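Local structure of CDP-glucose 4,6-dehydratase (Salmonella enterica subsp. enterica serovar Typhi, 1WVG) at residues Pro209-Ser214 / Phe274-Met279; Ser214-Gln219 / Thr281-Asp286; Lys37-Asp42 / Glu70-Ser75; Asn5-Lys10 / Val244-Leu249. The protein catalyses the NAD-dependent conversion of CDP-D-glucose to CDP-4-dehydro-6-deoxy-D-glucose and water, an early step in making the O-antigen precursor CDP-3,6-dideoxy-D-mannose. One frame throughout, in Å; residues are numbered along the deposited sequence.

Contacts 1 and 2 follow one pair of helices, 207-216 and 272-283, from the cytosine end of the bound CDP-xylose to the protein surface. Their centres lie about 8 Å apart, they share Ser214, and Leu212 CD2 of contact 1 packs 3.9 Å from Trp283 CZ3 of contact 2. Contact 3 belongs to the Rossmann fold and borders the adenosine of the bound ADP-ribose; its centre is about 35 Å from that of contact 1, across the middle of the chain. Contact 4 packs the N-terminal helix against the same fold, its nearest atoms about 7 Å from contact 3. The set illustrates how an extended short-chain dehydrogenase/reductase divides cofactor and nucleotide-sugar binding between two regions.

Contact 1: residues Pro209-Ser214 / Phe274-Met279; sequences PDILRS and FIVDKM. With CXY (cytidine-5'-diphospho-beta-D-xylose), chain D.
Ile211 and Met279 meet obliquely between two helices, 207-216 and 272-283, of the region that holds the nucleotide sugar in this extended short-chain dehydrogenase/reductase. The helix segments run in nearly the same direction, 29° apart, but their axes come no nearer than 11.1 Å, so the contact is made by the side chains. Ile211 does most of this with its two branches. Its CG1 arm extends across to the partner helix, where CD1 rests 4.2 Å from the backbone CA of Val276 and 4.3 Å from CG2 of Ile275. The other branch, CG2, turns to the methyl end of Met279, with CG2 4.1 Å from CE. The thioether chain of Met279 is folded rather than extended: chi3 of -88° swings CE to a place where it touches Ile211 and, at the same 4.1 Å, CD2 of Leu212. One methyl thus serves two neighbouring residues of the opposite helix. No hydrogen bond crosses this buried, wholly apolar interface. Val221 of strand 221-223 touches both Ile211 and Val276, while helix 322-337 lays Leu326 on Met279 and Ile329 on Leu212, which places the pair within a larger packed core. Helix 207-216 has a second task here. Asp210 takes no part in the apolar contact and belongs to the CDP-xylose pocket, reading the exocyclic amine of the cytosine: N4 of the ligand donates to Asp210 OD2 over 2.8 Å, nearly straight at 165°.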
# COMPACT_ATOMS: atom_id res chain seq x y z
N PRO A 209 27.98 2.22 -24.10
CA PRO A 209 28.37 2.76 -25.38
C PRO A 209 29.35 3.89 -25.14
O PRO A 209 30.39 3.95 -25.80
CB PRO A 209 27.11 3.20 -26.14
CG PRO A 209 26.00 2.37 -25.53
CD PRO A 209 26.50 1.99 -24.14
N ASP A 210 28.99 4.75 -24.17
CA ASP A 210 29.80 5.91 -23.78
C ASP A 210 31.20 5.45 -23.45
O ASP A 210 32.19 6.05 -23.86
CB ASP A 210 29.25 6.67 -22.53
CG ASP A 210 28.25 7.77 -22.80
OD1 ASP A 210 27.72 7.98 -23.88
OD2 ASP A 210 27.98 8.51 -21.75
N ILE A 211 31.25 4.39 -22.69
CA ILE A 211 32.51 3.85 -22.26
C ILE A 211 33.32 3.32 -23.39
O ILE A 211 34.52 3.58 -23.49
CB ILE A 211 32.29 2.74 -21.27
CG1 ILE A 211 31.92 3.31 -19.90
CG2 ILE A 211 33.59 2.00 -21.21
CD1 ILE A 211 31.34 2.23 -18.96
N LEU A 212 32.66 2.56 -24.24
CA LEU A 212 33.31 1.93 -25.38
C LEU A 212 33.91 2.93 -26.38
O LEU A 212 34.96 2.72 -26.96
CB LEU A 212 32.32 1.00 -26.12
CG LEU A 212 32.10 -0.34 -25.40
CD1 LEU A 212 31.10 -1.26 -26.15
CD2 LEU A 212 33.44 -1.03 -25.23
N ARG A 213 33.21 4.03 -26.57
CA ARG A 213 33.61 5.07 -27.49
C ARG A 213 34.88 5.78 -27.02
O ARG A 213 35.79 6.01 -27.83
CB ARG A 213 32.44 6.04 -27.72
CG ARG A 213 32.75 7.19 -28.67
CD ARG A 213 33.50 8.34 -27.99
NE ARG A 213 34.26 9.20 -28.91
CZ ARG A 213 35.43 9.78 -28.63
NH1 ARG A 213 36.07 9.62 -27.46
NH2 ARG A 213 36.00 10.54 -29.57
N SER A 214 34.93 6.11 -25.72
CA SER A 214 36.09 6.76 -25.10
C SER A 214 37.28 5.84 -25.13
O SER A 214 38.38 6.20 -25.55
CB SER A 214 35.80 7.06 -23.66
OG SER A 214 34.65 7.89 -23.60
N PHE A 274 31.16 0.51 -10.37
CA PHE A 274 31.63 -0.84 -10.47
C PHE A 274 31.85 -1.22 -11.91
O PHE A 274 32.80 -1.88 -12.32
CB PHE A 274 30.53 -1.76 -9.93
CG PHE A 274 30.84 -3.20 -10.25
CD1 PHE A 274 31.55 -3.97 -9.33
CD2 PHE A 274 30.45 -3.80 -11.44
CE1 PHE A 274 31.89 -5.30 -9.59
CE2 PHE A 274 30.79 -5.12 -11.74
CZ PHE A 274 31.51 -5.87 -10.81
N ILE A 275 30.87 -0.89 -12.71
CA ILE A 275 30.96 -1.27 -14.10
C ILE A 275 32.13 -0.61 -14.80
O ILE A 275 32.93 -1.28 -15.46
CB ILE A 275 29.66 -1.00 -14.86
CG1 ILE A 275 28.71 -2.17 -14.57
CG2 ILE A 275 29.94 -0.93 -16.36
CD1 ILE A 275 27.32 -1.68 -14.20
N VAL A 276 32.21 0.71 -14.65
CA VAL A 276 33.29 1.40 -15.30
C VAL A 276 34.64 0.86 -14.82
O VAL A 276 35.54 0.65 -15.62
CB VAL A 276 33.16 2.90 -15.17
CG1 VAL A 276 33.42 3.26 -13.71
CG2 VAL A 276 34.24 3.53 -16.05
N ASP A 277 34.78 0.61 -13.51
CA ASP A 277 36.04 0.09 -13.01
C ASP A 277 36.40 -1.24 -13.66
O ASP A 277 37.54 -1.56 -14.07
CB ASP A 277 36.01 0.01 -11.47
CG ASP A 277 36.38 1.29 -10.78
OD1 ASP A 277 36.80 2.27 -11.36
OD2 ASP A 277 36.15 1.27 -9.50
N LYS A 278 35.38 -2.05 -13.78
CA LYS A 278 35.60 -3.36 -14.37
C LYS A 278 36.00 -3.29 -15.86
O LYS A 278 36.91 -3.99 -16.38
CB LYS A 278 34.36 -4.22 -14.11
CG LYS A 278 34.64 -5.69 -14.40
CD LYS A 278 35.88 -6.24 -13.70
CE LYS A 278 35.61 -7.43 -12.79
NZ LYS A 278 36.28 -7.34 -11.49
N MET A 279 35.24 -2.43 -16.53
CA MET A 279 35.41 -2.16 -17.94
C MET A 279 36.86 -1.68 -18.19
O MET A 279 37.56 -2.19 -19.08
CB MET A 279 34.32 -1.16 -18.40
CG MET A 279 32.93 -1.80 -18.57
SD MET A 279 32.95 -3.08 -19.90
CE MET A 279 32.59 -1.99 -21.31
O1B CXY D . 19.03 3.82 -17.22
PB CXY D . 19.04 4.55 -18.55
O2B CXY D . 18.83 6.03 -18.44
O1' CXY D . 17.91 3.89 -19.55
O3A CXY D . 20.45 4.10 -19.00
PA CXY D . 21.86 4.92 -19.18
O1A CXY D . 22.82 3.92 -19.73
O2A CXY D . 21.68 6.12 -20.03
O5D CXY D . 22.16 5.37 -17.68
C5D CXY D . 22.64 4.38 -16.76
C4D CXY D . 23.20 5.07 -15.55
O4D CXY D . 24.58 5.41 -15.84
C3D CXY D . 22.50 6.35 -15.07
O3D CXY D . 22.49 6.56 -13.62
C2D CXY D . 23.38 7.37 -15.81
O2D CXY D . 23.26 8.64 -15.16
C1D CXY D . 24.75 6.77 -15.58
N1 CXY D . 25.78 7.28 -16.49
C6 CXY D . 25.65 7.10 -17.86
C5 CXY D . 26.56 7.51 -18.71
C4 CXY D . 27.72 8.21 -18.28
N3 CXY D . 27.80 8.35 -16.89
C2 CXY D . 26.87 7.93 -15.95
N4 CXY D . 28.60 8.66 -19.01
O2 CXY D . 27.00 8.12 -14.74
C1' CXY D . 18.37 2.76 -20.27
C2' CXY D . 17.77 2.87 -21.65
C3' CXY D . 16.27 2.84 -21.47
C4' CXY D . 15.85 1.53 -20.79
C5' CXY D . 16.58 1.39 -19.46
O2' CXY D . 18.13 4.11 -22.29
O3' CXY D . 15.64 2.86 -22.76
O4' CXY D . 14.43 1.52 -20.60
O5' CXY D . 17.99 1.50 -19.64

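Contact 2: residues Ser214-Gln219 / Thr281-Asp286; sequences SFENNQ and TLWGDD
The C-terminal ends of helices 207-216 and 272-283, in the nucleotide-sugar-binding region, meet at the protein surface through Phe215 and Trp283. The two side chains lie alongside and point contrary ways, and the main touch is a CH-pi contact: CB of Phe215 sits over the face of the indole, 3.6 Å from the centroid of the five-membered ring and 12° off its normal. Trp283 CG is anti to the backbone N (chi1 -167°). The rings meet obliquely, planes 59° apart, and Phe215 CD2 lies 3.4 Å from Trp283 CB, a close fit. Lys334 adds a cation-pi interaction with Trp283 and a hydrogen bond to its carbonyl. Both segments leave their helices here. Ser214 O takes the backbone N of Gln219 at 2.8 Å and Phe215 O more weakly that of Asn218, whose phi is positive; together they form a Schellman motif. Gly284, also with positive phi, is the first residue past the other helix. Beyond these turns the contact thins, and Asn218 and Asp286 merely pass each other. A water bridges the two segments at the surface, donating to Phe215 O and Asn218 OD1 and, in the indole plane, accepting a weak bond from Trp283 NE1 at 3.3 Å.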
# COMPACT_ATOMS: atom_id res chain seq x y z
N SER A 214 34.93 6.11 -25.72
CA SER A 214 36.09 6.76 -25.10
C SER A 214 37.28 5.84 -25.13
O SER A 214 38.38 6.20 -25.55
CB SER A 214 35.80 7.06 -23.66
OG SER A 214 34.65 7.89 -23.60
N PHE A 215 37.06 4.63 -24.70
CA PHE A 215 38.16 3.72 -24.71
C PHE A 215 38.81 3.60 -26.08
O PHE A 215 40.03 3.65 -26.24
CB PHE A 215 37.74 2.34 -24.21
CG PHE A 215 37.57 2.39 -22.71
CD1 PHE A 215 37.56 3.61 -22.02
CD2 PHE A 215 37.39 1.22 -21.96
CE1 PHE A 215 37.38 3.69 -20.64
CE2 PHE A 215 37.21 1.28 -20.58
CZ PHE A 215 37.21 2.51 -19.91
N GLU A 216 37.93 3.38 -27.03
CA GLU A 216 38.27 3.19 -28.42
C GLU A 216 39.25 4.26 -28.89
O GLU A 216 40.27 3.94 -29.48
CB GLU A 216 36.99 3.40 -29.22
CG GLU A 216 36.47 2.17 -29.97
CD GLU A 216 35.58 2.63 -31.07
OE1 GLU A 216 34.52 3.25 -30.87
OE2 GLU A 216 36.07 2.36 -32.28
N ASN A 217 38.84 5.50 -28.62
CA ASN A 217 39.55 6.72 -28.97
C ASN A 217 40.45 7.19 -27.88
O ASN A 217 40.51 8.38 -27.62
CB ASN A 217 38.60 7.89 -29.30
CG ASN A 217 37.76 7.60 -30.53
OD1 ASN A 217 38.10 6.74 -31.36
ND2 ASN A 217 36.65 8.31 -30.67
N ASN A 218 41.15 6.25 -27.27
CA ASN A 218 42.08 6.52 -26.18
C ASN A 218 41.79 7.77 -25.38
O ASN A 218 42.70 8.55 -25.10
CB ASN A 218 43.56 6.40 -26.58
CG ASN A 218 43.83 5.09 -27.29
OD1 ASN A 218 44.09 4.04 -26.63
ND2 ASN A 218 43.73 5.13 -28.63
N GLN A 219 40.53 7.95 -25.01
CA GLN A 219 40.09 9.08 -24.21
C GLN A 219 39.49 8.53 -22.93
O GLN A 219 39.19 7.33 -22.87
CB GLN A 219 39.05 9.91 -24.97
CG GLN A 219 39.68 10.76 -26.07
CD GLN A 219 38.76 11.86 -26.57
OE1 GLN A 219 37.62 11.56 -26.95
NE2 GLN A 219 39.28 13.09 -26.58
N THR A 281 39.43 -2.22 -16.50
CA THR A 281 40.22 -3.40 -16.35
C THR A 281 40.15 -4.33 -17.55
O THR A 281 41.17 -4.85 -18.02
CB THR A 281 39.69 -4.08 -15.09
OG1 THR A 281 40.17 -3.37 -13.96
CG2 THR A 281 40.10 -5.55 -15.07
N LEU A 282 38.93 -4.57 -18.03
CA LEU A 282 38.68 -5.45 -19.14
C LEU A 282 39.34 -4.94 -20.40
O LEU A 282 39.86 -5.71 -21.20
CB LEU A 282 37.17 -5.43 -19.34
CG LEU A 282 36.53 -6.43 -18.41
CD1 LEU A 282 35.05 -6.56 -18.74
CD2 LEU A 282 37.20 -7.78 -18.65
N TRP A 283 39.26 -3.62 -20.61
CA TRP A 283 39.84 -3.00 -21.80
C TRP A 283 41.34 -2.99 -21.73
O TRP A 283 42.02 -3.57 -22.56
CB TRP A 283 39.37 -1.55 -21.96
CG TRP A 283 39.69 -1.00 -23.33
CD1 TRP A 283 40.78 -0.26 -23.65
CD2 TRP A 283 38.90 -1.13 -24.55
NE1 TRP A 283 40.74 0.08 -24.98
CE2 TRP A 283 39.60 -0.44 -25.55
CE3 TRP A 283 37.70 -1.77 -24.88
CZ2 TRP A 283 39.09 -0.37 -26.86
CZ3 TRP A 283 37.20 -1.70 -26.17
CH2 TRP A 283 37.90 -1.01 -27.16
N GLY A 284 41.83 -2.34 -20.70
CA GLY A 284 43.27 -2.23 -20.49
C GLY A 284 43.78 -1.01 -21.25
O GLY A 284 43.11 0.02 -21.28
N ASP A 285 44.97 -1.16 -21.84
CA ASP A 285 45.64 -0.14 -22.65
C ASP A 285 45.28 1.32 -22.39
O ASP A 285 44.72 2.03 -23.27
CB ASP A 285 45.55 -0.42 -24.16
CG ASP A 285 45.54 -1.89 -24.52
OD1 ASP A 285 46.52 -2.62 -24.37
OD2 ASP A 285 44.39 -2.26 -25.03
N ASP A 286 45.67 1.75 -21.19
CA ASP A 286 45.48 3.13 -20.76
C ASP A 286 44.10 3.50 -20.24
O ASP A 286 43.97 4.54 -19.57
CB ASP A 286 45.82 4.18 -21.85
CG ASP A 286 46.96 3.91 -22.82
OD1 ASP A 286 47.93 3.21 -22.55
OD2 ASP A 286 46.79 4.56 -23.96
O HOH W 1 42.15 1.58 -27.58

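Contact 3: residues Lys37-Asp42 / Glu70-Ser75; sequences KGYALD and EKLRSS. With APR (adenosine-5-diphosphoribose), chain C.
The ring of Tyr39 carries CD1 of Leu72 over one face, the methyl standing 4.0 Å from the ring centroid and only 1° off the normal, an almost exactly centred CH-pi contact. At the ring edge, near its plane, Ser75 OG approaches CD1 of Tyr39 to 3.5 Å. His62 of the adjoining strand brings a second ring against the tyrosine, the two planes nearly parallel. A chi1 of 178° sets CG of Tyr39 anti to the backbone N; the ring lies against the helix, and its hydroxyl arrives beside the first turn. There Lys71 crosses the tyrosine at about a right angle and gives OH a weak bond from NZ at 3.4 Å; the stronger partner of this hydroxyl is the carbonyl of Asp65. Two residues earlier on the same side of the strand, Lys37 stretches out fully to reach Ser75. Its NZ donates to Ser75 O at 3.1 Å, well off the carbonyl axis with a C=O...N angle of 109°, and weakly to Ser75 OG, while Glu78 supplies the salt bridge. The other end of the strand serves the cofactor site: Leu41 N donates to O2' of the adenosine ribose of ADP-ribose at 3.1 Å, and CD1 of Leu41 lies against C5 and C6 of the adenine. Helix 69-79, running antiparallel to strand 35-40, also covers Phe13 of strand 11-15 on its way from strand 60-63 to strand 83-86, the beta-alpha-beta crossover of a Rossmann fold with adenosine at the strand ends.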
# COMPACT_ATOMS: atom_id res chain seq x y z
N LYS A 37 9.10 -9.39 -40.22
CA LYS A 37 8.83 -8.15 -40.94
C LYS A 37 9.02 -7.05 -39.91
O LYS A 37 8.41 -7.09 -38.86
CB LYS A 37 7.48 -8.12 -41.63
CG LYS A 37 7.11 -6.75 -42.21
CD LYS A 37 5.89 -6.77 -43.14
CE LYS A 37 5.57 -5.38 -43.71
NZ LYS A 37 4.35 -5.28 -44.53
N GLY A 38 9.91 -6.11 -40.15
CA GLY A 38 10.16 -5.06 -39.20
C GLY A 38 9.49 -3.78 -39.65
O GLY A 38 9.21 -3.59 -40.83
N TYR A 39 9.24 -2.88 -38.72
CA TYR A 39 8.62 -1.61 -39.04
C TYR A 39 9.19 -0.65 -38.04
O TYR A 39 8.95 -0.79 -36.84
CB TYR A 39 7.07 -1.67 -38.96
CG TYR A 39 6.31 -0.36 -39.23
CD1 TYR A 39 5.43 -0.25 -40.31
CD2 TYR A 39 6.39 0.74 -38.37
CE1 TYR A 39 4.70 0.92 -40.55
CE2 TYR A 39 5.63 1.90 -38.57
CZ TYR A 39 4.80 2.01 -39.69
OH TYR A 39 4.06 3.16 -39.91
N ALA A 40 9.99 0.29 -38.55
CA ALA A 40 10.65 1.28 -37.73
C ALA A 40 11.16 2.43 -38.60
O ALA A 40 10.91 2.52 -39.80
CB ALA A 40 11.87 0.60 -37.10
N LEU A 41 11.90 3.32 -37.99
CA LEU A 41 12.47 4.41 -38.75
C LEU A 41 13.84 3.94 -39.17
O LEU A 41 14.21 2.80 -38.85
CB LEU A 41 12.51 5.70 -37.92
CG LEU A 41 11.13 6.11 -37.49
CD1 LEU A 41 11.22 7.10 -36.35
CD2 LEU A 41 10.37 6.71 -38.66
N ASP A 42 14.59 4.77 -39.87
CA ASP A 42 15.92 4.30 -40.24
C ASP A 42 16.76 4.13 -38.97
O ASP A 42 16.50 4.82 -37.96
CB ASP A 42 16.60 5.16 -41.33
CG ASP A 42 16.34 4.69 -42.75
OD1 ASP A 42 16.95 3.78 -43.27
OD2 ASP A 42 15.40 5.36 -43.37
N GLU A 70 -2.63 4.43 -40.08
CA GLU A 70 -3.06 3.90 -41.33
C GLU A 70 -1.93 3.11 -42.00
O GLU A 70 -2.10 1.94 -42.36
CB GLU A 70 -3.63 5.08 -42.15
CG GLU A 70 -4.49 6.06 -41.27
CD GLU A 70 -3.84 7.39 -40.89
OE1 GLU A 70 -2.71 7.49 -40.45
OE2 GLU A 70 -4.66 8.42 -41.03
N LYS A 71 -0.76 3.74 -42.08
CA LYS A 71 0.36 3.07 -42.66
C LYS A 71 0.72 1.83 -41.86
O LYS A 71 1.00 0.78 -42.43
CB LYS A 71 1.56 3.98 -42.75
CG LYS A 71 1.53 4.87 -43.98
CD LYS A 71 2.93 5.32 -44.39
CE LYS A 71 3.94 5.30 -43.25
NZ LYS A 71 4.68 4.02 -43.11
N LEU A 72 0.75 1.97 -40.52
CA LEU A 72 1.09 0.85 -39.64
C LEU A 72 0.14 -0.32 -39.81
O LEU A 72 0.55 -1.48 -39.99
CB LEU A 72 1.12 1.28 -38.16
CG LEU A 72 1.27 0.15 -37.12
CD1 LEU A 72 2.54 -0.67 -37.33
CD2 LEU A 72 1.35 0.79 -35.73
N ARG A 73 -1.15 0.02 -39.72
CA ARG A 73 -2.22 -0.96 -39.86
C ARG A 73 -2.06 -1.83 -41.13
O ARG A 73 -2.12 -3.08 -41.11
CB ARG A 73 -3.59 -0.24 -39.83
CG ARG A 73 -4.73 -1.24 -39.61
CD ARG A 73 -6.02 -0.82 -40.27
NE ARG A 73 -5.86 0.46 -40.94
CZ ARG A 73 -6.75 1.44 -40.85
NH1 ARG A 73 -7.86 1.33 -40.11
NH2 ARG A 73 -6.50 2.58 -41.50
N SER A 74 -1.84 -1.12 -42.24
CA SER A 74 -1.65 -1.71 -43.56
C SER A 74 -0.53 -2.71 -43.61
O SER A 74 -0.66 -3.86 -44.08
CB SER A 74 -1.47 -0.63 -44.62
OG SER A 74 -2.72 0.00 -44.84
N SER A 75 0.60 -2.24 -43.10
CA SER A 75 1.81 -3.04 -43.04
C SER A 75 1.46 -4.36 -42.35
O SER A 75 1.71 -5.46 -42.83
CB SER A 75 2.85 -2.24 -42.27
OG SER A 75 4.15 -2.74 -42.47
N1 APR C . 8.29 4.99 -35.56
C2 APR C . 8.87 3.77 -35.75
N3 APR C . 9.93 3.28 -35.20
C4 APR C . 10.47 4.13 -34.29
C5 APR C . 10.01 5.36 -33.96
C6 APR C . 8.85 5.83 -34.65
N6 APR C . 8.21 6.99 -34.45
N7 APR C . 10.81 5.93 -32.97
C8 APR C . 11.75 5.02 -32.75
N9 APR C . 11.58 3.92 -33.52
C1' APR C . 12.39 2.71 -33.60
C2' APR C . 13.79 3.03 -34.07
O2' APR C . 13.79 3.27 -35.48
C3' APR C . 14.47 1.72 -33.67
O3' APR C . 14.25 0.59 -34.52
O4' APR C . 12.59 2.23 -32.31
C4' APR C . 13.82 1.50 -32.28
C5' APR C . 14.58 2.10 -31.12
O5' APR C . 15.80 1.33 -30.97
PA APR C . 17.05 1.88 -30.08
O1A APR C . 17.13 3.40 -30.04
O2A APR C . 18.29 1.02 -30.42
O3A APR C . 16.58 1.47 -28.63
PB APR C . 16.60 -0.02 -27.97
O1B APR C . 17.68 0.00 -26.92
O2B APR C . 16.59 -1.11 -29.03
O5D APR C . 15.13 -0.05 -27.37
C5D APR C . 14.20 -1.02 -27.89
O4D APR C . 13.21 -1.57 -25.68
O1D APR C . 14.11 -0.64 -23.73
C1D APR C . 13.03 -0.59 -24.70
O2D APR C . 12.27 1.74 -24.84
C2D APR C . 13.10 0.72 -25.44
O3D APR C . 11.01 0.40 -26.54
C3D APR C . 12.42 0.39 -26.75
C4D APR C . 12.97 -1.00 -27.01

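Contact 4: residues Asn5-Lys10 / Val244-Leu249; sequences NFWQGK and VVAQRL
Trp7 and Phe6, on the short N-terminal helix 4-7, pack against Ala246 and Gln247 of helix 236-251, one of the helices flanking the Rossmann sheet. The tight part lies round the two aromatic rings. Phe6 CD2 stands 3.4 Å above the plane of the buried indole, over its centre, while CB of Ala246 comes up at the edge, 3.8 Å from Trp7 CH2. The Phe6 ring has CG of Gln247 over one face in a CH-pi contact, 4.0 Å from the centroid and towards the rim, and Tyr250 meets it edge-to-face. Phe85 of strand 83-86 touches both Trp7 and Ala246, and Ile83 touches Phe6 and Trp7. The solvent side is loose by contrast: after Trp7 the chain turns away in a type II beta turn through the exposed Gln8 and Gly9, which do not touch segment 244-249. Gln247 serves both rings. Beyond CG its chain runs extended (chi2 165°), crossing the indole at about a right angle. Its amide is gripped at both ends, with NE2 giving a hydrogen bond to Ser1 O and OE1 taking one from Asp3 N. The same oxygen presents an in-plane lone pair to the indole, and Trp7 NE1 donates to Gln247 OE1 over a short 2.6 Å.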
# COMPACT_ATOMS: atom_id res chain seq x y z
N ASN A 5 11.90 -24.86 -32.77
CA ASN A 5 10.88 -25.49 -33.60
C ASN A 5 9.57 -24.74 -33.58
O ASN A 5 8.80 -24.75 -34.55
CB ASN A 5 10.65 -26.98 -33.26
CG ASN A 5 11.91 -27.83 -33.34
OD1 ASN A 5 12.48 -28.23 -32.31
ND2 ASN A 5 12.32 -28.12 -34.57
N PHE A 6 9.32 -24.09 -32.45
CA PHE A 6 8.11 -23.33 -32.39
C PHE A 6 8.22 -22.20 -33.39
O PHE A 6 7.26 -21.83 -34.04
CB PHE A 6 7.96 -22.75 -30.97
CG PHE A 6 6.94 -21.66 -30.96
CD1 PHE A 6 5.59 -21.93 -30.75
CD2 PHE A 6 7.31 -20.33 -31.14
CE1 PHE A 6 4.62 -20.92 -30.75
CE2 PHE A 6 6.37 -19.30 -31.12
CZ PHE A 6 5.02 -19.60 -30.93
N TRP A 7 9.43 -21.65 -33.49
CA TRP A 7 9.74 -20.50 -34.33
C TRP A 7 9.70 -20.66 -35.85
O TRP A 7 9.28 -19.77 -36.62
CB TRP A 7 11.00 -19.80 -33.83
CG TRP A 7 10.70 -19.26 -32.47
CD1 TRP A 7 11.05 -19.79 -31.29
CD2 TRP A 7 9.86 -18.13 -32.18
NE1 TRP A 7 10.53 -19.03 -30.26
CE2 TRP A 7 9.78 -18.01 -30.78
CE3 TRP A 7 9.18 -17.20 -32.97
CZ2 TRP A 7 9.05 -16.98 -30.18
CZ3 TRP A 7 8.43 -16.19 -32.37
CH2 TRP A 7 8.38 -16.08 -30.98
N GLN A 8 10.13 -21.82 -36.27
CA GLN A 8 10.17 -22.13 -37.67
C GLN A 8 8.92 -21.74 -38.45
O GLN A 8 7.81 -22.17 -38.15
CB GLN A 8 10.34 -23.66 -37.75
CG GLN A 8 11.83 -24.06 -37.82
CD GLN A 8 12.44 -23.59 -39.14
OE1 GLN A 8 13.66 -23.41 -39.25
NE2 GLN A 8 11.58 -23.41 -40.14
N GLY A 9 9.06 -20.94 -39.49
CA GLY A 9 7.90 -20.56 -40.32
C GLY A 9 6.95 -19.51 -39.73
O GLY A 9 6.10 -18.97 -40.47
N LYS A 10 7.07 -19.22 -38.42
CA LYS A 10 6.20 -18.22 -37.82
C LYS A 10 6.33 -16.84 -38.52
O LYS A 10 7.46 -16.40 -38.79
CB LYS A 10 6.59 -18.16 -36.34
CG LYS A 10 6.23 -19.43 -35.55
CD LYS A 10 4.71 -19.50 -35.36
CE LYS A 10 4.12 -20.76 -34.70
NZ LYS A 10 4.98 -21.94 -34.72
N VAL A 244 10.27 -16.41 -24.76
CA VAL A 244 9.58 -17.44 -23.98
C VAL A 244 8.12 -17.11 -23.76
O VAL A 244 7.23 -17.96 -23.92
CB VAL A 244 10.29 -17.76 -22.68
CG1 VAL A 244 9.30 -18.47 -21.76
CG2 VAL A 244 11.52 -18.61 -22.97
N VAL A 245 7.86 -15.84 -23.45
CA VAL A 245 6.48 -15.49 -23.23
C VAL A 245 5.71 -15.57 -24.49
O VAL A 245 4.56 -15.97 -24.47
CB VAL A 245 6.20 -14.17 -22.50
CG1 VAL A 245 7.00 -14.10 -21.21
CG2 VAL A 245 6.67 -13.05 -23.41
N ALA A 246 6.33 -15.19 -25.60
CA ALA A 246 5.56 -15.29 -26.83
C ALA A 246 5.12 -16.74 -27.07
O ALA A 246 4.01 -17.03 -27.53
CB ALA A 246 6.38 -14.81 -28.01
N GLN A 247 6.03 -17.66 -26.77
CA GLN A 247 5.73 -19.06 -26.94
C GLN A 247 4.47 -19.45 -26.15
O GLN A 247 3.49 -20.00 -26.67
CB GLN A 247 6.97 -19.82 -26.44
CG GLN A 247 8.02 -19.90 -27.57
CD GLN A 247 9.41 -20.32 -27.12
OE1 GLN A 247 10.40 -20.05 -27.83
NE2 GLN A 247 9.51 -20.96 -25.95
N ARG A 248 4.52 -19.12 -24.86
CA ARG A 248 3.44 -19.38 -23.92
C ARG A 248 2.16 -18.70 -24.29
O ARG A 248 1.09 -19.29 -24.21
CB ARG A 248 3.85 -18.97 -22.53
CG ARG A 248 5.09 -19.79 -22.20
CD ARG A 248 4.72 -21.23 -21.90
NE ARG A 248 5.09 -21.53 -20.53
CZ ARG A 248 4.46 -22.35 -19.70
NH1 ARG A 248 3.39 -23.06 -20.07
NH2 ARG A 248 4.94 -22.46 -18.45
N LEU A 249 2.25 -17.46 -24.73
CA LEU A 249 1.04 -16.73 -25.13
C LEU A 249 0.41 -17.38 -26.34
O LEU A 249 -0.80 -17.32 -26.55
CB LEU A 249 1.29 -15.24 -25.51
CG LEU A 249 1.51 -14.29 -24.33
CD1 LEU A 249 2.18 -12.99 -24.82
CD2 LEU A 249 0.17 -13.98 -23.66